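Local coordinates for protein adenylate kinase (Thermus thermophilus, PDB 3CM0) that probably catalyses the reversible transfer of the terminal phosphate of ATP to AMP, yielding two ADP and helping to balance cellular adenine nucleotides, at residues Ala6-Gly11 against Leu107-Val112. Numbering follows the deposited sequence.
Sequences AVIFLG and LGVVLV
Ile8 and Leu10 bond through their backbones to Gly108, Val110 and Val112, joining two neighbouring parallel strands at the heart of the P-loop NTPase core. Residues 6-10 belong to strand 4-10, the central one of the five-stranded sheet, between 79-83 and 104-113, and lead into the ATP-binding loop. Five N-H...O=C bonds zip the pair together. Ile8 N reaches Gly108 O in an almost straight bond (172°), and Ile8 O accepts from Val110 N at 2.8 Å. Leu10 N meets Val110 O at 2.7 Å, and Leu10 O takes Val112 N. At the start of the pairing, Leu107 N donates to Ala6 O. Gly108 has backbone angles at which a CB would jam against the preceding carbonyl.

On the sheet face of Val7, Phe9 and Val110, helices 17-28 and 173-184 cover the side chains. Val7 stands with CG1 anti to its backbone N (chi1 -180°), which brings CG1 to 4.1 Å from Val110 CG2, while CG2 meets Leu107 CD1. An alanine at Val7 would probably leave Leu107 CD1 and Val110 CG2 without these methyl partners and open a gap beside Leu184. Val110 CB makes a CH-pi contact over one face of the Phe9 ring, 4.3 Å from its centroid.

The other face carries Ile8, Leu10, Val109 and Leu111. Ile8 and Val109 lie side by side, Ile8 CB 4.0 Å from Val109 CG2. Leu111 turns its end back, setting CD1 against Leu10 CB. Val109 splits its two methyls between neighbours: CG2 also meets Ile8 CD1, whereas CG1 packs against Leu10 CD1 at 3.6 Å.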
loop_
_atom_site.group_PDB
_atom_site.type_symbol
_atom_site.label_atom_id
_atom_site.label_comp_id
_atom_site.label_asym_id
_atom_site.label_seq_id
_atom_site.Cartn_x
_atom_site.Cartn_y
_atom_site.Cartn_z
ATOM N N ALA A 6 11.291 7.376 1.122
ATOM C CA ALA A 6 10.181 6.434 1.127
ATOM C C ALA A 6 9.022 6.994 0.312
ATOM O O ALA A 6 8.876 8.208 0.194
ATOM C CB ALA A 6 9.693 6.194 2.587
ATOM N N VAL A 7 8.247 6.080 -0.268
ATOM C CA VAL A 7 7.004 6.454 -0.949
ATOM C C VAL A 7 5.908 5.506 -0.495
ATOM O O VAL A 7 6.118 4.299 -0.400
ATOM C CB VAL A 7 7.111 6.393 -2.491
ATOM C CG1 VAL A 7 5.749 6.815 -3.107
ATOM C CG2 VAL A 7 8.176 7.370 -2.973
ATOM N N ILE A 8 4.718 6.052 -0.198
ATOM C CA ILE A 8 3.599 5.247 0.212
ATOM C C ILE A 8 2.518 5.382 -0.847
ATOM O O ILE A 8 2.262 6.493 -1.304
ATOM C CB ILE A 8 3.020 5.773 1.568
ATOM C CG1 ILE A 8 4.036 5.510 2.697
ATOM C CG2 ILE A 8 1.720 5.089 1.880
ATOM C CD1 ILE A 8 3.690 6.273 4.068
ATOM N N PHE A 9 1.932 4.263 -1.261
ATOM C CA PHE A 9 0.827 4.304 -2.254
ATOM C C PHE A 9 -0.516 3.936 -1.626
ATOM O O PHE A 9 -0.625 2.911 -0.955
ATOM C CB PHE A 9 1.084 3.287 -3.398
ATOM C CG PHE A 9 2.066 3.750 -4.412
ATOM C CD1 PHE A 9 1.628 4.263 -5.634
ATOM C CD2 PHE A 9 3.438 3.684 -4.167
ATOM C CE1 PHE A 9 2.549 4.678 -6.589
ATOM C CE2 PHE A 9 4.356 4.100 -5.116
ATOM C CZ PHE A 9 3.920 4.598 -6.326
ATOM N N LEU A 10 -1.548 4.758 -1.878
ATOM C CA LEU A 10 -2.915 4.503 -1.410
ATOM C C LEU A 10 -3.867 4.567 -2.647
ATOM O O LEU A 10 -3.645 5.319 -3.600
ATOM C CB LEU A 10 -3.372 5.557 -0.398
ATOM C CG LEU A 10 -2.549 5.712 0.900
ATOM C CD1 LEU A 10 -3.132 6.861 1.695
ATOM C CD2 LEU A 10 -2.564 4.413 1.719
ATOM N N GLY A 11 -4.898 3.759 -2.641
ATOM C CA GLY A 11 -5.824 3.803 -3.768
ATOM C C GLY A 11 -6.805 2.669 -3.664
ATOM O O GLY A 11 -6.516 1.655 -3.042
ATOM N N LEU A 107 8.878 11.035 0.626
ATOM C CA LEU A 107 8.752 11.859 -0.585
ATOM C C LEU A 107 7.301 12.231 -0.885
ATOM O O LEU A 107 7.016 13.261 -1.509
ATOM C CB LEU A 107 9.300 11.121 -1.821
ATOM C CG LEU A 107 10.814 10.818 -1.810
ATOM C CD1 LEU A 107 11.221 10.016 -3.046
ATOM C CD2 LEU A 107 11.565 12.117 -1.766
ATOM N N GLY A 108 6.394 11.361 -0.488
ATOM C CA GLY A 108 4.983 11.612 -0.743
ATOM C C GLY A 108 4.141 10.375 -0.513
ATOM O O GLY A 108 4.659 9.266 -0.415
ATOM N N VAL A 109 2.836 10.590 -0.352
ATOM C CA VAL A 109 1.882 9.520 -0.202
ATOM C C VAL A 109 1.011 9.702 -1.439
ATOM O O VAL A 109 0.256 10.656 -1.553
ATOM C CB VAL A 109 1.036 9.712 1.093
ATOM C CG1 VAL A 109 -0.013 8.651 1.204
ATOM C CG2 VAL A 109 2.012 9.586 2.285
ATOM N N VAL A 110 1.164 8.790 -2.378
ATOM C CA VAL A 110 0.429 8.855 -3.643
ATOM C C VAL A 110 -0.991 8.336 -3.455
ATOM O O VAL A 110 -1.185 7.218 -2.995
ATOM C CB VAL A 110 1.155 7.996 -4.699
ATOM C CG1 VAL A 110 0.356 7.968 -6.021
ATOM C CG2 VAL A 110 2.529 8.556 -4.908
ATOM N N LEU A 111 -1.987 9.163 -3.807
ATOM C CA LEU A 111 -3.380 8.729 -3.703
ATOM C C LEU A 111 -3.917 8.726 -5.127
ATOM O O LEU A 111 -4.129 9.799 -5.713
ATOM C CB LEU A 111 -4.214 9.708 -2.853
ATOM C CG LEU A 111 -5.714 9.315 -2.756
ATOM C CD1 LEU A 111 -5.894 8.033 -1.934
ATOM C CD2 LEU A 111 -6.465 10.471 -2.016
ATOM N N VAL A 112 -4.101 7.530 -5.685
ATOM C CA VAL A 112 -4.595 7.410 -7.057
ATOM C C VAL A 112 -6.107 7.541 -7.042
ATOM O O VAL A 112 -6.803 6.755 -6.407
ATOM C CB VAL A 112 -4.184 6.055 -7.668
ATOM C CG1 VAL A 112 -4.614 5.991 -9.155
ATOM C CG2 VAL A 112 -2.651 5.881 -7.538
#